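Local coordinates for Lmo1076 protein (Listeria monocytogenes serovar 1/2a, PDB 5JQC), which probably acts as an amidase-type autolysin that degrades the bacterial cell wall, this chain being the piece made of three SH3-like GW modules, at residues 23-28 / 97-102; 64-69 / 78-83; 122-127 / 151-156. All coordinates share one frame; numbering follows the deposited sequence.

Contact 1 (23-28 / 97-102); sequences VSEDAK and YPKATN. With PEG (di(hydroxyethyl)ether), chain H.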
ATOM      1  N   VAL A  23      11.613   2.447 -23.251  1.00 52.11           N
ATOM      2  CA  VAL A  23      11.025   1.802 -22.085  1.00 52.70           C
ATOM      3  C   VAL A  23      11.363   2.646 -20.858  1.00 52.37           C
ATOM      4  O   VAL A  23      12.216   3.535 -20.897  1.00 53.26           O
ATOM      5  CB  VAL A  23      11.523   0.345 -21.909  1.00 48.68           C
ATOM      6  CG1 VAL A  23      11.092  -0.499 -23.091  1.00 47.83           C
ATOM      7  CG2 VAL A  23      13.034   0.316 -21.729  1.00 41.36           C
ATOM      8  N   SER A  24      10.675   2.364 -19.754  1.00 55.41           N
ATOM      9  CA  SER A  24      11.008   2.975 -18.462  1.00 56.59           C
ATOM     10  C   SER A  24      10.994   1.859 -17.425  1.00 54.29           C
ATOM     11  O   SER A  24       9.927   1.379 -17.022  1.00 59.74           O
ATOM     12  CB  SER A  24      10.051   4.109 -18.096  1.00 57.88           C
ATOM     13  OG  SER A  24      10.430   4.697 -16.854  1.00 64.35           O
ATOM     14  N   GLU A  25      12.185   1.426 -17.019  1.00 52.43           N
ATOM     15  CA  GLU A  25      12.333   0.317 -16.091  1.00 55.42           C
ATOM     16  C   GLU A  25      13.508   0.592 -15.170  1.00 54.60           C
ATOM     17  O   GLU A  25      14.474   1.260 -15.548  1.00 55.43           O
ATOM     18  CB  GLU A  25      12.576  -1.028 -16.809  1.00 56.25           C
ATOM     19  CG  GLU A  25      11.516  -1.452 -17.826  1.00 55.78           C
ATOM     20  CD  GLU A  25      10.180  -1.798 -17.191  1.00 62.40           C
ATOM     21  OE1 GLU A  25      10.154  -2.202 -16.004  1.00 64.28           O
ATOM     22  OE2 GLU A  25       9.152  -1.662 -17.889  1.00 67.81           O
ATOM     23  N   ASP A  26      13.417   0.059 -13.963  1.00 58.33           N
ATOM     24  CA  ASP A  26      14.561  -0.046 -13.072  1.00 60.94           C
ATOM     25  C   ASP A  26      15.100  -1.469 -13.115  1.00 60.07           C
ATOM     26  O   ASP A  26      14.341  -2.433 -13.269  1.00 58.59           O
ATOM     27  CB  ASP A  26      14.177   0.332 -11.641  1.00 68.10           C
ATOM     28  CG  ASP A  26      13.776   1.784 -11.524  1.00 75.31           C
ATOM     29  OD1 ASP A  26      14.689   2.640 -11.496  1.00 76.61           O
ATOM     30  OD2 ASP A  26      12.555   2.064 -11.490  1.00 74.97           O
ATOM     31  N   ALA A  27      16.414  -1.601 -12.985  1.00 59.49           N
ATOM     32  CA  ALA A  27      17.002  -2.927 -13.006  1.00 59.79           C
ATOM     33  C   ALA A  27      18.311  -2.898 -12.242  1.00 66.20           C
ATOM     34  O   ALA A  27      18.899  -1.834 -12.010  1.00 67.39           O
ATOM     35  CB  ALA A  27      17.226  -3.414 -14.436  1.00 60.51           C
ATOM     36  N   LYS A  28      18.763  -4.087 -11.863  1.00 69.24           N
ATOM     37  CA  LYS A  28      20.071  -4.283 -11.262  1.00 70.16           C
ATOM     38  C   LYS A  28      20.932  -5.099 -12.214  1.00 72.26           C
ATOM     39  O   LYS A  28      20.532  -6.190 -12.637  1.00 74.32           O
ATOM     40  CB  LYS A  28      19.969  -5.001  -9.909  1.00 69.51           C
ATOM     41  CG  LYS A  28      21.242  -4.889  -9.092  1.00 71.76           C
ATOM     42  CD  LYS A  28      21.110  -5.520  -7.720  1.00 77.48           C
ATOM     43  CE  LYS A  28      21.190  -7.032  -7.794  1.00 78.67           C
ATOM     44  NZ  LYS A  28      21.167  -7.641  -6.435  1.00 79.14           N
ATOM     45  N   TYR A  97      13.517  -4.853 -11.975  1.00 59.62           N
ATOM     46  CA  TYR A  97      12.625  -4.799 -10.826  1.00 56.70           C
ATOM     47  C   TYR A  97      11.171  -4.767 -11.295  1.00 55.02           C
ATOM     48  O   TYR A  97      10.833  -4.036 -12.230  1.00 65.01           O
ATOM     49  CB  TYR A  97      12.904  -3.567  -9.980  1.00 57.18           C
ATOM     50  CG  TYR A  97      14.202  -3.604  -9.209  1.00 61.47           C
ATOM     51  CD1 TYR A  97      14.338  -4.386  -8.068  1.00 64.97           C
ATOM     52  CD2 TYR A  97      15.277  -2.823  -9.596  1.00 61.27           C
ATOM     53  CE1 TYR A  97      15.524  -4.402  -7.354  1.00 63.00           C
ATOM     54  CE2 TYR A  97      16.462  -2.835  -8.886  1.00 64.10           C
ATOM     55  CZ  TYR A  97      16.580  -3.621  -7.772  1.00 63.12           C
ATOM     56  OH  TYR A  97      17.772  -3.623  -7.089  1.00 66.97           O
ATOM     57  N   PRO A  98      10.300  -5.548 -10.676  1.00 51.85           N
ATOM     58  CA  PRO A  98       8.871  -5.426 -10.959  1.00 52.83           C
ATOM     59  C   PRO A  98       8.350  -4.118 -10.395  1.00 53.96           C
ATOM     60  O   PRO A  98       8.919  -3.560  -9.456  1.00 58.66           O
ATOM     61  CB  PRO A  98       8.274  -6.620 -10.212  1.00 50.02           C
ATOM     62  CG  PRO A  98       9.182  -6.742  -9.028  1.00 48.27           C
ATOM     63  CD  PRO A  98      10.560  -6.497  -9.584  1.00 51.27           C
ATOM     64  N   LYS A  99       7.250  -3.634 -10.965  1.00 54.70           N
ATOM     65  CA  LYS A  99       6.603  -2.417 -10.486  1.00 52.28           C
ATOM     66  C   LYS A  99       5.313  -2.761  -9.749  1.00 53.05           C
ATOM     67  O   LYS A  99       4.635  -3.739 -10.082  1.00 53.93           O
ATOM     68  CB  LYS A  99       6.292  -1.464 -11.645  1.00 54.43           C
ATOM     69  CG  LYS A  99       7.517  -0.954 -12.422  1.00 53.90           C
ATOM     70  CD  LYS A  99       7.081  -0.164 -13.663  1.00 50.25           C
ATOM     71  CE  LYS A  99       8.261   0.473 -14.385  1.00 52.17           C
ATOM     72  NZ  LYS A  99       7.830   1.205 -15.605  1.00 58.22           N
ATOM     73  N   ALA A 100       4.986  -1.956  -8.737  1.00 53.57           N
ATOM     74  CA  ALA A 100       3.711  -2.103  -8.054  1.00 48.90           C
ATOM     75  C   ALA A 100       2.588  -1.692  -8.991  1.00 51.65           C
ATOM     76  O   ALA A 100       2.728  -0.742  -9.762  1.00 57.13           O
ATOM     77  CB  ALA A 100       3.670  -1.236  -6.799  1.00 48.75           C
ATOM     78  N   THR A 101       1.468  -2.401  -8.916  1.00 50.87           N
ATOM     79  CA  THR A 101       0.267  -2.008  -9.642  1.00 55.83           C
ATOM     80  C   THR A 101      -0.791  -1.478  -8.674  1.00 58.44           C
ATOM     81  O   THR A 101      -0.667  -1.578  -7.449  1.00 59.98           O
ATOM     82  CB  THR A 101      -0.291  -3.185 -10.447  1.00 58.71           C
ATOM     83  OG1 THR A 101      -0.639  -4.257  -9.556  1.00 60.19           O
ATOM     84  CG2 THR A 101       0.743  -3.677 -11.438  1.00 56.39           C
ATOM     85  N   ASN A 102      -1.844  -0.905  -9.252  1.00 59.66           N
ATOM     86  CA  ASN A 102      -2.998  -0.428  -8.497  1.00 59.60           C
ATOM     87  C   ASN A 102      -2.585   0.593  -7.436  1.00 58.96           C
ATOM     88  O   ASN A 102      -3.185   0.664  -6.365  1.00 61.84           O
ATOM     89  CB  ASN A 102      -3.757  -1.606  -7.866  1.00 64.94           C
ATOM     90  CG  ASN A 102      -5.259  -1.374  -7.794  1.00 74.89           C
ATOM     91  OD1 ASN A 102      -5.824  -0.620  -8.590  1.00 79.24           O
ATOM     92  ND2 ASN A 102      -5.915  -2.025  -6.837  1.00 80.57           N
TER
HETATM   93  C1  PEG H 507      19.897 -10.798  -7.621  1.00 95.57           C
HETATM   94  O1  PEG H 507      21.030 -10.165  -7.013  1.00102.66           O
HETATM   95  C2  PEG H 507      18.816  -9.774  -7.960  1.00 91.97           C
HETATM   96  O2  PEG H 507      18.530  -8.968  -6.816  1.00 94.43           O
HETATM   97  C3  PEG H 507      17.551  -7.951  -7.044  1.00 96.46           C
HETATM   98  C4  PEG H 507      17.238  -7.235  -5.728  1.00 99.17           C
HETATM   99  O4  PEG H 507      18.370  -6.470  -5.288  1.00102.21           O
HETATM  100  O   HOH W   1       8.439   4.024 -14.575  1.00 62.62           O
HETATM  101  O   HOH W   2      11.231  -1.516 -13.629  1.00 54.19           O
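Tyr97 and Lys99 dock on Ser24, Glu25, Asp26 and Lys28 in a largely polar surface contact, where the loop leaving strand 94-96 runs past strand 19-29 of the first SH3-like GW domain on its way to strand 103-112. Beside the strand, Tyr97 N donates to Asp26 O at 2.9 Å with the hydrogen pointing nearly straight (160°). From there the Tyr97 ring turns an edge to the strand: CD2 lies 3.8 Å from Ala27 N, close to the ring plane. Its hydroxyl passes Lys28 CB and is hydrogen-bonded to Asp62 of the neighbouring strand.

Lys99 reaches back two residues later. With its three outer torsions all near 180°, the extended chain carries the ammonium to the strand, where NZ donates to Ser24 O at 2.5 Å, a value so short that its detail is doubtful. There it crosses Glu25 at about a right angle; the salt bridge between Lys99 NZ and Glu25 OE2 is long, 3.9 Å. One water accepts from Lys99 NZ and also bonds Ser24 OG. A second bridges the backbones, accepting from Asp26 N at 2.7 Å and lying 2.9 Å from Tyr97 O, with Glu25 OE1 also beside it.

At the other end a di(hydroxyethyl)ether molecule curls round the Lys28 ammonium: NZ donates to all three of its oxygens, the shortest bond being 2.6 Å to O1.

Contact 2 (64-69 / 78-83); sequences KILKEG and QFSLNN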
ATOM      1  N   LYS A  64      18.771   2.532 -14.651  1.00 63.16           N
ATOM      2  CA  LYS A  64      17.534   2.829 -15.352  1.00 65.13           C
ATOM      3  C   LYS A  64      17.661   2.313 -16.777  1.00 60.98           C
ATOM      4  O   LYS A  64      18.695   2.518 -17.420  1.00 62.21           O
ATOM      5  CB  LYS A  64      17.262   4.338 -15.349  1.00 70.40           C
ATOM      6  CG  LYS A  64      17.099   4.975 -13.961  1.00 78.74           C
ATOM      7  CD  LYS A  64      15.626   5.117 -13.580  1.00 83.86           C
ATOM      8  CE  LYS A  64      15.441   5.946 -12.317  1.00 88.61           C
ATOM      9  NZ  LYS A  64      14.004   6.271 -12.082  1.00 88.46           N
ATOM     10  N   ILE A  65      16.625   1.649 -17.272  1.00 57.87           N
ATOM     11  CA  ILE A  65      16.629   1.131 -18.632  1.00 56.77           C
ATOM     12  C   ILE A  65      15.758   2.048 -19.467  1.00 60.82           C
ATOM     13  O   ILE A  65      14.568   2.221 -19.175  1.00 59.71           O
ATOM     14  CB  ILE A  65      16.136  -0.321 -18.698  1.00 56.79           C
ATOM     15  CG1 ILE A  65      16.959  -1.208 -17.764  1.00 55.75           C
ATOM     16  CG2 ILE A  65      16.224  -0.844 -20.124  1.00 55.04           C
ATOM     17  CD1 ILE A  65      18.430  -1.291 -18.126  1.00 55.25           C
ATOM     18  N   LEU A  66      16.351   2.616 -20.520  1.00 63.78           N
ATOM     19  CA  LEU A  66      15.730   3.641 -21.346  1.00 62.49           C
ATOM     20  C   LEU A  66      15.240   3.125 -22.692  1.00 56.36           C
ATOM     21  O   LEU A  66      14.200   3.576 -23.186  1.00 52.12           O
ATOM     22  CB  LEU A  66      16.722   4.787 -21.583  1.00 63.73           C
ATOM     23  CG  LEU A  66      17.033   5.785 -20.463  1.00 61.27           C
ATOM     24  CD1 LEU A  66      17.881   5.170 -19.368  1.00 63.74           C
ATOM     25  CD2 LEU A  66      17.738   6.985 -21.080  1.00 69.93           C
ATOM     26  N   LYS A  67      15.975   2.216 -23.322  1.00 54.03           N
ATOM     27  CA  LYS A  67      15.604   1.720 -24.638  1.00 53.73           C
ATOM     28  C   LYS A  67      15.972   0.250 -24.714  1.00 49.29           C
ATOM     29  O   LYS A  67      16.844  -0.224 -23.982  1.00 49.42           O
ATOM     30  CB  LYS A  67      16.319   2.450 -25.785  1.00 55.18           C
ATOM     31  CG  LYS A  67      16.226   3.971 -25.818  1.00 59.63           C
ATOM     32  CD  LYS A  67      16.998   4.497 -27.039  1.00 61.06           C
ATOM     33  CE  LYS A  67      17.107   6.024 -27.019  1.00 69.53           C
ATOM     34  NZ  LYS A  67      15.773   6.672 -27.100  1.00 71.73           N
ATOM     35  N   GLU A  68      15.305  -0.464 -25.618  1.00 48.12           N
ATOM     36  CA  GLU A  68      15.687  -1.830 -25.959  1.00 46.84           C
ATOM     37  C   GLU A  68      15.709  -1.947 -27.469  1.00 52.66           C
ATOM     38  O   GLU A  68      14.894  -1.324 -28.149  1.00 56.01           O
ATOM     39  CB  GLU A  68      14.728  -2.877 -25.393  1.00 48.03           C
ATOM     40  CG  GLU A  68      14.379  -2.680 -23.932  1.00 58.15           C
ATOM     41  CD  GLU A  68      13.778  -3.933 -23.312  1.00 68.70           C
ATOM     42  OE1 GLU A  68      13.530  -4.894 -24.079  1.00 71.41           O
ATOM     43  OE2 GLU A  68      13.559  -3.949 -22.071  1.00 70.40           O
ATOM     44  N   GLY A  69      16.626  -2.761 -27.984  1.00 56.33           N
ATOM     45  CA  GLY A  69      16.730  -3.024 -29.410  1.00 57.25           C
ATOM     46  C   GLY A  69      17.202  -4.444 -29.662  1.00 57.33           C
ATOM     47  O   GLY A  69      18.016  -4.979 -28.897  1.00 62.00           O
ATOM     48  N   GLN A  78      19.651   0.081 -23.447  1.00 57.26           N
ATOM     49  CA  GLN A  78      20.393   1.290 -23.085  1.00 59.33           C
ATOM     50  C   GLN A  78      20.110   1.651 -21.631  1.00 59.58           C
ATOM     51  O   GLN A  78      18.995   2.065 -21.302  1.00 57.76           O
ATOM     52  CB  GLN A  78      20.018   2.470 -23.993  1.00 57.65           C
ATOM     53  CG  GLN A  78      20.720   3.774 -23.622  1.00 56.95           C
ATOM     54  CD  GLN A  78      20.091   5.011 -24.251  1.00 63.74           C
ATOM     55  OE1 GLN A  78      18.907   5.277 -24.070  1.00 68.91           O
ATOM     56  NE2 GLN A  78      20.889   5.773 -24.990  1.00 63.95           N
ATOM     57  N   PHE A  79      21.120   1.519 -20.774  1.00 63.54           N
ATOM     58  CA  PHE A  79      20.992   1.769 -19.349  1.00 66.08           C
ATOM     59  C   PHE A  79      21.772   3.011 -18.945  1.00 75.25           C
ATOM     60  O   PHE A  79      22.719   3.427 -19.619  1.00 79.89           O
ATOM     61  CB  PHE A  79      21.500   0.592 -18.522  1.00 71.30           C
ATOM     62  CG  PHE A  79      22.985   0.373 -18.631  1.00 72.31           C
ATOM     63  CD1 PHE A  79      23.548  -0.092 -19.811  1.00 69.07           C
ATOM     64  CD2 PHE A  79      23.819   0.621 -17.554  1.00 72.27           C
ATOM     65  CE1 PHE A  79      24.904  -0.291 -19.915  1.00 67.19           C
ATOM     66  CE2 PHE A  79      25.185   0.415 -17.657  1.00 68.87           C
ATOM     67  CZ  PHE A  79      25.721  -0.040 -18.841  1.00 68.81           C
ATOM     68  N   SER A  80      21.384   3.572 -17.798  1.00 74.56           N
ATOM     69  CA  SER A  80      21.978   4.786 -17.258  1.00 76.62           C
ATOM     70  C   SER A  80      22.250   4.615 -15.772  1.00 74.95           C
ATOM     71  O   SER A  80      21.405   4.100 -15.031  1.00 72.57           O
ATOM     72  CB  SER A  80      21.054   5.984 -17.466  1.00 82.26           C
ATOM     73  OG  SER A  80      19.902   5.870 -16.640  1.00 83.80           O
ATOM     74  N   LEU A  81      23.426   5.057 -15.340  1.00 76.96           N
ATOM     75  CA  LEU A  81      23.815   5.012 -13.937  1.00 78.97           C
ATOM     76  C   LEU A  81      23.724   6.419 -13.359  1.00 82.64           C
ATOM     77  O   LEU A  81      24.399   7.336 -13.841  1.00 82.05           O
ATOM     78  CB  LEU A  81      25.224   4.447 -13.773  1.00 73.85           C
ATOM     79  CG  LEU A  81      25.654   4.337 -12.316  1.00 71.70           C
ATOM     80  CD1 LEU A  81      24.682   3.455 -11.558  1.00 74.05           C
ATOM     81  CD2 LEU A  81      27.064   3.806 -12.230  1.00 74.00           C
ATOM     82  N   ASN A  82      22.897   6.577 -12.324  1.00 82.45           N
ATOM     83  CA  ASN A  82      22.645   7.882 -11.720  1.00 83.48           C
ATOM     84  C   ASN A  82      22.271   8.890 -12.792  1.00 81.93           C
ATOM     85  O   ASN A  82      22.797   9.999 -12.838  1.00 81.31           O
ATOM     86  CB  ASN A  82      23.845   8.369 -10.912  1.00 83.96           C
ATOM     87  CG  ASN A  82      24.258   7.383  -9.843  1.00 88.70           C
ATOM     88  OD1 ASN A  82      25.438   7.066  -9.694  1.00 93.97           O
ATOM     89  ND2 ASN A  82      23.283   6.872  -9.101  1.00 86.23           N
ATOM     90  N   ASN A  83      21.380   8.469 -13.688  1.00 87.21           N
ATOM     91  CA  ASN A  83      20.848   9.283 -14.781  1.00 88.94           C
ATOM     92  C   ASN A  83      21.928   9.736 -15.765  1.00 90.08           C
ATOM     93  O   ASN A  83      21.685  10.624 -16.588  1.00 90.88           O
ATOM     94  CB  ASN A  83      20.057  10.487 -14.242  1.00 88.31           C
ATOM     95  CG  ASN A  83      18.876  10.064 -13.371  1.00 90.98           C
ATOM     96  OD1 ASN A  83      17.837   9.632 -13.879  1.00 93.25           O
ATOM     97  ND2 ASN A  83      19.037  10.174 -12.054  1.00 88.29           N
TER
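Gln78 meets two residues of strand 62-71 at once. Its O accepts from Leu66 N at 2.8 Å, almost in line with the carbonyl, while its N donates to Lys67 O at 2.9 Å, so Leu66 and Lys67 together face one residue in a beta bulge; the helix-like psi of Leu66 (-38°) goes with it. The Gln78 side chain starts anti to the backbone N (chi1 178°) and runs beside Lys67, pointing the same way. Its OE1 settles among carbons, 3.3 Å from Leu66 CB and 3.5 Å from Lys67 CG; it is buried here and has no polar partner in the model. The Lys67 ammonium is engaged elsewhere, with Asn22.

At Phe79 the side chains switch to the other face of the sheet. Ile65 CD1 packs 3.6 Å from Phe79 CB, and the ring continues into the core to meet Tyr58 and Phe94 edge-to-face. Phe79 CA also makes a CA-H...O contact with Lys64 O.

Ser80 returns to the face of Gln78 and closes a two-bond pair with Lys64: Ser80 N donates to Lys64 O, and Lys64 N to Ser80 O at 3.1 Å. Ser80 OG lies 3.3 Å from Lys64 CB and 3.5 Å from Leu66 CD1. Alternating faces, antiparallel pairing and a bulge in one strand make this a twisted beta hairpin of the SH3-like GW domain.

Contact 3 (122-127 / 151-156); sequences SEVPGT and GQISGR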
ATOM      1  N   SER A 122      10.237  -0.662   3.311  1.00 58.38           N
ATOM      2  CA  SER A 122      10.369   0.742   2.919  1.00 60.28           C
ATOM      3  C   SER A 122       9.708   1.054   1.583  1.00 66.09           C
ATOM      4  O   SER A 122       9.446   2.226   1.288  1.00 72.40           O
ATOM      5  CB  SER A 122      11.845   1.144   2.852  1.00 59.20           C
ATOM      6  OG  SER A 122      12.507   0.488   1.785  1.00 63.01           O
ATOM      7  N   GLU A 123       9.454   0.043   0.759  1.00 62.33           N
ATOM      8  CA  GLU A 123       8.609   0.189  -0.417  1.00 60.47           C
ATOM      9  C   GLU A 123       7.791  -1.084  -0.547  1.00 58.84           C
ATOM     10  O   GLU A 123       8.033  -2.070   0.156  1.00 57.69           O
ATOM     11  CB  GLU A 123       9.423   0.423  -1.699  1.00 63.47           C
ATOM     12  CG  GLU A 123      10.469   1.507  -1.605  1.00 69.66           C
ATOM     13  CD  GLU A 123       9.882   2.880  -1.757  1.00 76.43           C
ATOM     14  OE1 GLU A 123       8.693   2.977  -2.149  1.00 77.59           O
ATOM     15  OE2 GLU A 123      10.613   3.856  -1.494  1.00 76.74           O
ATOM     16  N   VAL A 124       6.824  -1.067  -1.462  1.00 55.46           N
ATOM     17  CA  VAL A 124       6.161  -2.301  -1.873  1.00 54.56           C
ATOM     18  C   VAL A 124       7.262  -3.333  -2.117  1.00 54.88           C
ATOM     19  O   VAL A 124       8.226  -3.056  -2.844  1.00 60.68           O
ATOM     20  CB  VAL A 124       5.283  -2.084  -3.115  1.00 51.71           C
ATOM     21  CG1 VAL A 124       4.656  -3.398  -3.538  1.00 50.15           C
ATOM     22  CG2 VAL A 124       4.223  -1.071  -2.830  1.00 53.62           C
ATOM     23  N   PRO A 125       7.199  -4.499  -1.489  1.00 56.68           N
ATOM     24  CA  PRO A 125       8.333  -5.428  -1.549  1.00 57.27           C
ATOM     25  C   PRO A 125       8.594  -5.921  -2.965  1.00 52.90           C
ATOM     26  O   PRO A 125       7.666  -6.200  -3.727  1.00 55.30           O
ATOM     27  CB  PRO A 125       7.915  -6.573  -0.620  1.00 55.74           C
ATOM     28  CG  PRO A 125       6.472  -6.333  -0.279  1.00 55.50           C
ATOM     29  CD  PRO A 125       6.188  -4.900  -0.497  1.00 55.14           C
ATOM     30  N   GLY A 126       9.880  -6.025  -3.309  1.00 54.18           N
ATOM     31  CA  GLY A 126      10.334  -6.464  -4.613  1.00 57.81           C
ATOM     32  C   GLY A 126      10.554  -5.326  -5.589  1.00 59.17           C
ATOM     33  O   GLY A 126      11.284  -5.495  -6.577  1.00 62.66           O
ATOM     34  N   THR A 127       9.929  -4.179  -5.345  1.00 52.09           N
ATOM     35  CA  THR A 127      10.126  -3.042  -6.225  1.00 50.21           C
ATOM     36  C   THR A 127      11.485  -2.403  -5.945  1.00 55.58           C
ATOM     37  O   THR A 127      12.190  -2.756  -4.995  1.00 61.91           O
ATOM     38  CB  THR A 127       8.992  -2.028  -6.055  1.00 53.51           C
ATOM     39  OG1 THR A 127       9.003  -1.511  -4.719  1.00 58.86           O
ATOM     40  CG2 THR A 127       7.651  -2.705  -6.305  1.00 50.27           C
ATOM     41  N   GLY A 151      -0.439  -0.150  -2.806  1.00 54.62           N
ATOM     42  CA  GLY A 151       0.164  -0.677  -4.008  1.00 54.37           C
ATOM     43  C   GLY A 151       0.088  -2.178  -3.964  1.00 56.91           C
ATOM     44  O   GLY A 151       0.107  -2.765  -2.874  1.00 57.17           O
ATOM     45  N   GLN A 152       0.008  -2.825  -5.122  1.00 56.30           N
ATOM     46  CA  GLN A 152      -0.132  -4.268  -5.166  1.00 55.27           C
ATOM     47  C   GLN A 152       1.036  -4.886  -5.902  1.00 56.36           C
ATOM     48  O   GLN A 152       1.657  -4.252  -6.759  1.00 55.83           O
ATOM     49  CB  GLN A 152      -1.428  -4.694  -5.838  1.00 65.91           C
ATOM     50  CG  GLN A 152      -2.653  -4.245  -5.069  1.00 75.19           C
ATOM     51  CD  GLN A 152      -3.945  -4.622  -5.767  1.00 82.53           C
ATOM     52  OE1 GLN A 152      -3.935  -5.076  -6.921  1.00 84.99           O
ATOM     53  NE2 GLN A 152      -5.071  -4.441  -5.067  1.00 82.13           N
ATOM     54  N   ILE A 153       1.329  -6.129  -5.541  1.00 57.11           N
ATOM     55  CA  ILE A 153       2.339  -6.925  -6.217  1.00 52.98           C
ATOM     56  C   ILE A 153       2.143  -8.371  -5.803  1.00 58.78           C
ATOM     57  O   ILE A 153       1.874  -8.678  -4.633  1.00 59.29           O
ATOM     58  CB  ILE A 153       3.768  -6.420  -5.912  1.00 51.61           C
ATOM     59  CG1 ILE A 153       4.753  -7.086  -6.855  1.00 57.73           C
ATOM     60  CG2 ILE A 153       4.173  -6.735  -4.495  1.00 50.96           C
ATOM     61  CD1 ILE A 153       6.089  -6.404  -6.867  1.00 60.85           C
ATOM     62  N   SER A 154       2.250  -9.256  -6.785  1.00 58.11           N
ATOM     63  CA  SER A 154       2.110 -10.690  -6.563  1.00 56.82           C
ATOM     64  C   SER A 154       0.748 -11.031  -5.973  1.00 56.13           C
ATOM     65  O   SER A 154       0.589 -12.034  -5.271  1.00 58.80           O
ATOM     66  CB  SER A 154       3.240 -11.230  -5.689  1.00 56.99           C
ATOM     67  OG  SER A 154       4.460 -11.140  -6.396  1.00 57.91           O
ATOM     68  N   GLY A 155      -0.249 -10.210  -6.283  1.00 52.56           N
ATOM     69  CA  GLY A 155      -1.584 -10.434  -5.784  1.00 55.90           C
ATOM     70  C   GLY A 155      -1.818 -10.004  -4.356  1.00 58.57           C
ATOM     71  O   GLY A 155      -2.914 -10.250  -3.827  1.00 59.31           O
ATOM     72  N   ARG A 156      -0.848  -9.349  -3.718  1.00 53.11           N
ATOM     73  CA  ARG A 156      -1.019  -8.848  -2.359  1.00 50.50           C
ATOM     74  C   ARG A 156      -1.036  -7.323  -2.343  1.00 53.30           C
ATOM     75  O   ARG A 156      -0.339  -6.670  -3.128  1.00 52.38           O
ATOM     76  CB  ARG A 156       0.086  -9.369  -1.429  1.00 47.82           C
ATOM     77  CG  ARG A 156       0.074 -10.864  -1.220  1.00 54.06           C
ATOM     78  CD  ARG A 156       1.446 -11.429  -1.628  1.00 72.23           C
ATOM     79  NE  ARG A 156       1.402 -12.827  -2.065  1.00 76.53           N
ATOM     80  CZ  ARG A 156       2.446 -13.657  -2.032  1.00 83.33           C
ATOM     81  NH1 ARG A 156       2.320 -14.913  -2.454  1.00 81.43           N
ATOM     82  NH2 ARG A 156       3.618 -13.240  -1.554  1.00 83.79           N
TER
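Ile153 leans on Val124, Pro125 and Thr127, so that the end of strand 144-153 packs against a type II beta turn, Val124 to Thr127, in the second SH3-like GW domain. Ile153 is also where its own hairpin begins to reverse: a type I' turn runs from Ile153 to Arg156 and leads into strand 156-163.

The Ile153 side chain begins with CB, which points at the turn and lies 3.9 Å from Val124 CG1. The short branch, CG2, makes the closest apolar touch, 3.5 Å from that same Val124 CG1, and lies 3.6 Å from Pro125 O. The longer branch leaves on another side: CG1 is anti to the backbone N (chi1 -168°), and a second extended torsion (chi2 165°) sends CD1 out over the turn. There CD1 rests 3.5 Å from Pro125 O, with Thr127 CG2 a looser 4.1 Å away. The Val124 and Ile153 side chains run antiparallel alongside one another, and Tyr158 of strand 156-163 touches both. Further back along the strand, Gly151 presents only its backbone to Val124, with Gly151 CA 4.2 Å from Val124 CG2.

The turn that Ile153 packs on is braced by its own bonds. Gly126, third in the turn, takes the positive phi (92°) that a type II turn needs at that place. Thr127 then folds back on Val124 with both its backbone and its hydroxyl. Val124 O therefore accepts twice from one residue: Thr127 N reaches it at 3.2 Å, while Thr127 OG1 makes the shorter bond, 2.6 Å, in the carbonyl plane and on a lone pair.

How the contacts relate
Contacts 1 and 2 reach the same sheet, through the neighbouring strands 19-29 and 62-71: Glu25 O lies 2.8 Å from Ile65 N, a probable hydrogen bond. Contact 3 sits in the next GW domain, and the 97-102 loop bridges the two, with Pro98 against the turn at Gly126 and Thr101 probably bonded to Gln152. Chemistry follows location. Contact 1, at the surface, relies on charge, carbonyls and water; contact 2, partly buried, combines antiparallel backbone pairing, broken by a bulge, with apolar packing on the face of Ile65 and Phe79; contact 3, also partly buried, joins its segments through apolar packing and keeps its hydrogen bonds within each turn. Contacts 2 and 3 remain about 11 Å apart at their nearest atoms.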